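Alpha-L-rhamnosidase (Klebsiella oxytoca, PDB 4XHC) probably hydrolyses terminal alpha-L-rhamnose from glycosides as a two-domain GH78 alpha-L-rhamnosidase, with rhamnose seen in its pocket. Local coordinates at residues I96-L110 with A163-K177. Sequence-based numbering, arbitrary orientation.
Sequences IIDFGSHYVGYLHFL and AEIDLPRRYCFRYLK
R174 runs fully extended along the turn at G100 and S101 and ends side-on against the carboxylate of D98. Its CB lies 3.3 Å from S101 O; CG keeps the same carbonyl oxygen close and also lies over the rim of one face of the Y175 ring, and CD still touches S101 O and comes near D98 OD1. NE then gives OD1 a bond of 2.9 Å, while NH2 reaches the syn lone pair of D98 OD2 at 3.1 Å, so the salt bridge is two-pronged with the two flat groups nearly coplanar (24°). G100 O sits over the centre of the guanidinium, Y175 OH lies over the rim of the opposite face, and NH1 forms a second salt bridge, to D502. D98 has CG anti to its backbone N (chi1 -174°), and its OD1 also takes G100 N from the other side of the carboxylate plane, closing an Asx turn.

On the inner side of the bend, F173 drives its edge into the face of F99, centroids 5.2 Å apart and planes at 89°. L107 and L176 meet there tip to tip, CD2 to CD2. Further along, H108 NE2 bonds E164 OE2 on its anti side at 3.1 Å, and the F109 ring lays a face on I165 CB. Where the register shifts between G105 and H108, L167 N still bonds L107 O, and one water joins L107 N to L167 O and R169 O.

Segments 96-110 and 163-177 pair antiparallel as they turn the corners together: 96-99 with 175-177 in the six-stranded sheet, 102-104 with 171-173 at the bend, and 106-110 with 163-166 in the four-stranded sheet. F99 and F173 reach strand 187-200 of the four-stranded sheet, touching V196, while E236 and D502 tie R170 and R174 to the (α/α)6 catalytic domain.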
loop_
_atom_site.group_PDB
_atom_site.type_symbol
_atom_site.label_atom_id
_atom_site.label_comp_id
_atom_site.label_asym_id
_atom_site.label_seq_id
_atom_site.Cartn_x
_atom_site.Cartn_y
_atom_site.Cartn_z
ATOM N N ILE A 96 -10.891 -15.840 -3.642
ATOM C CA ILE A 96 -10.787 -15.944 -2.189
ATOM C C ILE A 96 -10.078 -17.239 -1.809
ATOM O O ILE A 96 -10.523 -18.326 -2.182
ATOM C CB ILE A 96 -12.156 -15.913 -1.508
ATOM C CG1 ILE A 96 -12.855 -14.579 -1.791
ATOM C CG2 ILE A 96 -11.977 -16.114 -0.007
ATOM C CD1 ILE A 96 -14.311 -14.553 -1.382
ATOM N N ILE A 97 -8.975 -17.099 -1.072
ATOM C CA ILE A 97 -8.168 -18.222 -0.611
ATOM C C ILE A 97 -8.541 -18.600 0.829
ATOM O O ILE A 97 -8.424 -17.780 1.752
ATOM C CB ILE A 97 -6.659 -17.875 -0.634
ATOM C CG1 ILE A 97 -6.223 -17.246 -1.966
ATOM C CG2 ILE A 97 -5.818 -19.110 -0.341
ATOM C CD1 ILE A 97 -6.226 -18.188 -3.136
ATOM N N ASP A 98 -9.009 -19.833 1.017
ATOM C CA ASP A 98 -9.287 -20.373 2.351
ATOM C C ASP A 98 -8.025 -21.029 2.866
ATOM O O ASP A 98 -7.553 -21.990 2.262
ATOM C CB ASP A 98 -10.418 -21.410 2.278
ATOM C CG ASP A 98 -10.863 -21.912 3.647
ATOM O OD1 ASP A 98 -10.260 -21.558 4.687
ATOM O OD2 ASP A 98 -11.842 -22.683 3.678
ATOM N N PHE A 99 -7.486 -20.517 3.977
ATOM C CA PHE A 99 -6.289 -21.109 4.594
ATOM C C PHE A 99 -6.592 -22.299 5.507
ATOM O O PHE A 99 -5.680 -23.018 5.894
ATOM C CB PHE A 99 -5.448 -20.060 5.329
ATOM C CG PHE A 99 -4.503 -19.316 4.431
ATOM C CD1 PHE A 99 -4.970 -18.359 3.544
ATOM C CD2 PHE A 99 -3.146 -19.588 4.448
ATOM C CE1 PHE A 99 -4.098 -17.676 2.702
ATOM C CE2 PHE A 99 -2.265 -18.907 3.612
ATOM C CZ PHE A 99 -2.742 -17.948 2.742
ATOM N N GLY A 100 -7.860 -22.524 5.837
ATOM C CA GLY A 100 -8.263 -23.771 6.510
ATOM C C GLY A 100 -8.344 -23.703 8.027
ATOM O O GLY A 100 -9.129 -24.417 8.629
ATOM N N SER A 101 -7.517 -22.864 8.645
ATOM C CA SER A 101 -7.596 -22.588 10.080
ATOM C C SER A 101 -7.342 -21.087 10.322
ATOM O O SER A 101 -7.286 -20.290 9.379
ATOM C CB SER A 101 -6.588 -23.447 10.853
ATOM O OG SER A 101 -6.915 -23.510 12.236
ATOM N N HIS A 102 -7.198 -20.710 11.586
ATOM C CA HIS A 102 -6.964 -19.327 11.971
ATOM C C HIS A 102 -5.468 -19.135 12.188
ATOM O O HIS A 102 -4.873 -19.830 13.006
ATOM C CB HIS A 102 -7.720 -19.047 13.264
ATOM C CG HIS A 102 -7.651 -17.625 13.710
ATOM N ND1 HIS A 102 -8.611 -16.699 13.366
ATOM C CD2 HIS A 102 -6.753 -16.970 14.482
ATOM C CE1 HIS A 102 -8.300 -15.533 13.901
ATOM N NE2 HIS A 102 -7.176 -15.669 14.582
ATOM N N TYR A 103 -4.859 -18.202 11.460
ATOM C CA TYR A 103 -3.417 -17.991 11.547
ATOM C C TYR A 103 -3.058 -16.544 11.895
ATOM O O TYR A 103 -3.787 -15.606 11.578
ATOM C CB TYR A 103 -2.736 -18.388 10.235
ATOM C CG TYR A 103 -2.828 -19.861 9.907
ATOM C CD1 TYR A 103 -1.963 -20.783 10.486
ATOM C CD2 TYR A 103 -3.769 -20.333 9.002
ATOM C CE1 TYR A 103 -2.041 -22.132 10.173
ATOM C CE2 TYR A 103 -3.854 -21.679 8.683
ATOM C CZ TYR A 103 -2.990 -22.576 9.269
ATOM O OH TYR A 103 -3.089 -23.911 8.944
ATOM N N VAL A 104 -1.920 -16.392 12.561
ATOM C CA VAL A 104 -1.345 -15.098 12.864
ATOM C C VAL A 104 0.037 -15.111 12.275
ATOM O O VAL A 104 0.846 -15.952 12.655
ATOM C CB VAL A 104 -1.192 -14.902 14.374
ATOM C CG1 VAL A 104 -0.625 -13.523 14.672
ATOM C CG2 VAL A 104 -2.524 -15.126 15.066
ATOM N N GLY A 105 0.336 -14.196 11.366
ATOM C CA GLY A 105 1.656 -14.210 10.766
ATOM C C GLY A 105 1.853 -13.376 9.521
ATOM O O GLY A 105 1.140 -12.409 9.278
ATOM N N TYR A 106 2.834 -13.778 8.724
ATOM C CA TYR A 106 3.308 -12.971 7.619
ATOM C C TYR A 106 3.053 -13.683 6.303
ATOM O O TYR A 106 3.318 -14.878 6.186
ATOM C CB TYR A 106 4.792 -12.685 7.838
ATOM C CG TYR A 106 5.030 -11.954 9.144
ATOM C CD1 TYR A 106 5.277 -12.654 10.332
ATOM C CD2 TYR A 106 4.960 -10.559 9.206
ATOM C CE1 TYR A 106 5.469 -11.987 11.536
ATOM C CE2 TYR A 106 5.161 -9.883 10.404
ATOM C CZ TYR A 106 5.414 -10.599 11.563
ATOM O OH TYR A 106 5.602 -9.919 12.738
ATOM N N LEU A 107 2.520 -12.949 5.327
ATOM C CA LEU A 107 2.202 -13.502 4.001
ATOM C C LEU A 107 3.408 -13.506 3.034
ATOM O O LEU A 107 4.144 -12.521 2.938
ATOM C CB LEU A 107 1.052 -12.713 3.378
ATOM C CG LEU A 107 0.402 -13.317 2.130
ATOM C CD1 LEU A 107 -0.395 -14.568 2.458
ATOM C CD2 LEU A 107 -0.504 -12.296 1.455
ATOM N N HIS A 108 3.594 -14.625 2.331
ATOM C CA HIS A 108 4.643 -14.787 1.318
ATOM C C HIS A 108 3.976 -15.314 0.062
ATOM O O HIS A 108 3.175 -16.233 0.152
ATOM C CB HIS A 108 5.708 -15.782 1.819
ATOM C CG HIS A 108 6.750 -16.155 0.800
ATOM N ND1 HIS A 108 7.021 -17.463 0.460
ATOM C CD2 HIS A 108 7.609 -15.399 0.078
ATOM C CE1 HIS A 108 7.989 -17.498 -0.438
ATOM N NE2 HIS A 108 8.366 -16.257 -0.686
ATOM N N PHE A 109 4.272 -14.729 -1.098
ATOM C CA PHE A 109 3.829 -15.310 -2.379
ATOM C C PHE A 109 4.762 -14.985 -3.543
ATOM O O PHE A 109 5.524 -14.028 -3.492
ATOM C CB PHE A 109 2.389 -14.898 -2.715
ATOM C CG PHE A 109 2.215 -13.430 -2.976
ATOM C CD1 PHE A 109 2.553 -12.885 -4.206
ATOM C CD2 PHE A 109 1.702 -12.597 -1.996
ATOM C CE1 PHE A 109 2.401 -11.532 -4.449
ATOM C CE2 PHE A 109 1.547 -11.246 -2.228
ATOM C CZ PHE A 109 1.898 -10.708 -3.455
ATOM N N LEU A 110 4.712 -15.817 -4.576
ATOM C CA LEU A 110 5.447 -15.580 -5.811
ATOM C C LEU A 110 4.442 -15.396 -6.923
ATOM O O LEU A 110 3.422 -16.075 -6.950
ATOM C CB LEU A 110 6.345 -16.773 -6.177
ATOM C CG LEU A 110 7.427 -17.291 -5.225
ATOM C CD1 LEU A 110 8.337 -18.248 -5.990
ATOM C CD2 LEU A 110 8.244 -16.167 -4.613
ATOM N N ALA A 163 8.080 -11.738 -9.394
ATOM C CA ALA A 163 8.179 -11.057 -8.107
ATOM C C ALA A 163 8.109 -12.042 -6.969
ATOM O O ALA A 163 7.332 -12.994 -7.019
ATOM C CB ALA A 163 7.042 -10.061 -7.965
ATOM N N GLU A 164 8.920 -11.804 -5.941
ATOM C CA GLU A 164 8.866 -12.562 -4.691
ATOM C C GLU A 164 8.500 -11.586 -3.592
ATOM O O GLU A 164 9.255 -10.670 -3.326
ATOM C CB GLU A 164 10.223 -13.217 -4.403
ATOM C CG GLU A 164 10.313 -13.925 -3.049
ATOM C CD GLU A 164 11.255 -15.135 -3.038
ATOM O OE1 GLU A 164 12.130 -15.255 -3.925
ATOM O OE2 GLU A 164 11.110 -15.978 -2.127
ATOM N N ILE A 165 7.341 -11.771 -2.970
ATOM C CA ILE A 165 6.812 -10.798 -2.008
ATOM C C ILE A 165 6.663 -11.358 -0.590
ATOM O O ILE A 165 6.016 -12.379 -0.385
ATOM C CB ILE A 165 5.443 -10.261 -2.475
ATOM C CG1 ILE A 165 5.589 -9.492 -3.797
ATOM C CG2 ILE A 165 4.812 -9.376 -1.402
ATOM C CD1 ILE A 165 6.584 -8.338 -3.755
ATOM N N ASP A 166 7.273 -10.673 0.377
ATOM C CA ASP A 166 7.110 -10.974 1.799
ATOM C C ASP A 166 6.587 -9.712 2.465
ATOM O O ASP A 166 7.337 -8.768 2.680
ATOM C CB ASP A 166 8.446 -11.360 2.440
ATOM C CG ASP A 166 8.922 -12.753 2.042
ATOM O OD1 ASP A 166 8.402 -13.747 2.594
ATOM O OD2 ASP A 166 9.841 -12.860 1.199
ATOM N N LEU A 167 5.298 -9.682 2.781
ATOM C CA LEU A 167 4.687 -8.492 3.380
ATOM C C LEU A 167 5.171 -8.275 4.814
ATOM O O LEU A 167 5.241 -9.224 5.589
ATOM C CB LEU A 167 3.161 -8.599 3.349
ATOM C CG LEU A 167 2.536 -8.546 1.955
ATOM C CD1 LEU A 167 1.032 -8.749 2.025
ATOM C CD2 LEU A 167 2.852 -7.225 1.276
ATOM N N PRO A 168 5.495 -7.017 5.174
ATOM C CA PRO A 168 6.096 -6.747 6.492
ATOM C C PRO A 168 5.111 -6.732 7.681
ATOM O O PRO A 168 5.527 -7.015 8.805
ATOM C CB PRO A 168 6.748 -5.373 6.303
ATOM C CG PRO A 168 5.940 -4.712 5.230
ATOM C CD PRO A 168 5.290 -5.780 4.394
ATOM N N ARG A 169 3.836 -6.412 7.449
ATOM C CA ARG A 169 2.859 -6.355 8.541
ATOM C C ARG A 169 2.345 -7.742 8.940
ATOM O O ARG A 169 2.191 -8.629 8.104
ATOM C CB ARG A 169 1.678 -5.457 8.173
ATOM C CG ARG A 169 2.042 -3.988 8.028
ATOM C CD ARG A 169 0.790 -3.135 7.870
ATOM N NE ARG A 169 0.040 -3.027 9.126
ATOM C CZ ARG A 169 -1.291 -3.066 9.243
ATOM N NH1 ARG A 169 -2.083 -3.233 8.181
ATOM N NH2 ARG A 169 -1.838 -2.947 10.446
ATOM N N ARG A 170 2.076 -7.912 10.230
ATOM C CA ARG A 170 1.529 -9.156 10.758
ATOM C C ARG A 170 0.012 -9.147 10.647
ATOM O O ARG A 170 -0.639 -8.258 11.148
ATOM C CB ARG A 170 1.934 -9.325 12.222
ATOM C CG ARG A 170 1.743 -10.738 12.749
ATOM C CD ARG A 170 1.832 -10.775 14.260
ATOM N NE ARG A 170 0.638 -10.226 14.874
ATOM C CZ ARG A 170 0.481 -10.044 16.178
ATOM N NH1 ARG A 170 1.460 -10.357 17.029
ATOM N NH2 ARG A 170 -0.664 -9.550 16.637
ATOM N N TYR A 171 -0.547 -10.144 9.989
ATOM C CA TYR A 171 -1.987 -10.225 9.794
ATOM C C TYR A 171 -2.549 -11.407 10.577
ATOM O O TYR A 171 -1.830 -12.356 10.881
ATOM C CB TYR A 171 -2.322 -10.356 8.298
ATOM C CG TYR A 171 -1.851 -9.184 7.460
ATOM C CD1 TYR A 171 -2.519 -7.966 7.492
ATOM C CD2 TYR A 171 -0.727 -9.293 6.637
ATOM C CE1 TYR A 171 -2.080 -6.887 6.736
ATOM C CE2 TYR A 171 -0.284 -8.222 5.871
ATOM C CZ TYR A 171 -0.961 -7.021 5.922
ATOM O OH TYR A 171 -0.524 -5.951 5.172
ATOM N N CYS A 172 -3.834 -11.330 10.908
ATOM C CA CYS A 172 -4.531 -12.386 11.620
ATOM C C CYS A 172 -5.730 -12.749 10.791
ATOM O O CYS A 172 -6.616 -11.931 10.609
ATOM C CB CYS A 172 -4.985 -11.883 12.982
ATOM S SG CYS A 172 -5.998 -13.059 13.904
ATOM N N PHE A 173 -5.765 -13.959 10.261
ATOM C CA PHE A 173 -6.790 -14.283 9.280
ATOM C C PHE A 173 -6.987 -15.768 9.040
ATOM O O PHE A 173 -6.134 -16.587 9.355
ATOM C CB PHE A 173 -6.447 -13.619 7.939
ATOM C CG PHE A 173 -5.168 -14.121 7.322
ATOM C CD1 PHE A 173 -3.940 -13.642 7.754
ATOM C CD2 PHE A 173 -5.191 -15.073 6.317
ATOM C CE1 PHE A 173 -2.756 -14.103 7.200
ATOM C CE2 PHE A 173 -4.014 -15.534 5.757
ATOM C CZ PHE A 173 -2.795 -15.048 6.197
ATOM N N ARG A 174 -8.139 -16.087 8.466
ATOM C CA ARG A 174 -8.350 -17.361 7.808
ATOM C C ARG A 174 -8.522 -17.213 6.279
ATOM O O ARG A 174 -8.010 -18.038 5.515
ATOM C CB ARG A 174 -9.559 -18.066 8.396
ATOM C CG ARG A 174 -9.879 -19.316 7.611
ATOM C CD ARG A 174 -10.800 -20.269 8.322
ATOM N NE ARG A 174 -11.238 -21.281 7.372
ATOM C CZ ARG A 174 -11.993 -22.322 7.679
ATOM N NH1 ARG A 174 -12.392 -22.523 8.927
ATOM N NH2 ARG A 174 -12.335 -23.169 6.729
ATOM N N TYR A 175 -9.262 -16.190 5.842
ATOM C CA TYR A 175 -9.512 -15.971 4.416
ATOM C C TYR A 175 -8.691 -14.803 3.900
ATOM O O TYR A 175 -8.432 -13.838 4.633
ATOM C CB TYR A 175 -11.002 -15.735 4.139
ATOM C CG TYR A 175 -11.859 -16.873 4.608
ATOM C CD1 TYR A 175 -12.079 -17.992 3.809
ATOM C CD2 TYR A 175 -12.429 -16.850 5.876
ATOM C CE1 TYR A 175 -12.859 -19.049 4.258
ATOM C CE2 TYR A 175 -13.203 -17.901 6.338
ATOM C CZ TYR A 175 -13.417 -18.991 5.526
ATOM O OH TYR A 175 -14.185 -20.012 6.013
ATOM N N LEU A 176 -8.289 -14.914 2.635
ATOM C CA LEU A 176 -7.535 -13.885 1.940
ATOM C C LEU A 176 -8.157 -13.644 0.566
ATOM O O LEU A 176 -8.204 -14.539 -0.262
ATOM C CB LEU A 176 -6.079 -14.320 1.774
ATOM C CG LEU A 176 -5.254 -13.512 0.765
ATOM C CD1 LEU A 176 -5.178 -12.052 1.189
ATOM C CD2 LEU A 176 -3.861 -14.092 0.610
ATOM N N LYS A 177 -8.614 -12.423 0.323
ATOM C CA LYS A 177 -9.108 -12.049 -0.989
ATOM C C LYS A 177 -7.989 -11.397 -1.758
ATOM O O LYS A 177 -7.309 -10.527 -1.230
ATOM C CB LYS A 177 -10.259 -11.066 -0.870
ATOM C CG LYS A 177 -10.844 -10.626 -2.202
ATOM C CD LYS A 177 -12.184 -9.941 -1.993
ATOM C CE LYS A 177 -12.655 -9.280 -3.269
ATOM N NZ LYS A 177 -13.903 -8.522 -3.015
HETATM O O HOH W 1 2.534 -10.347 5.923
#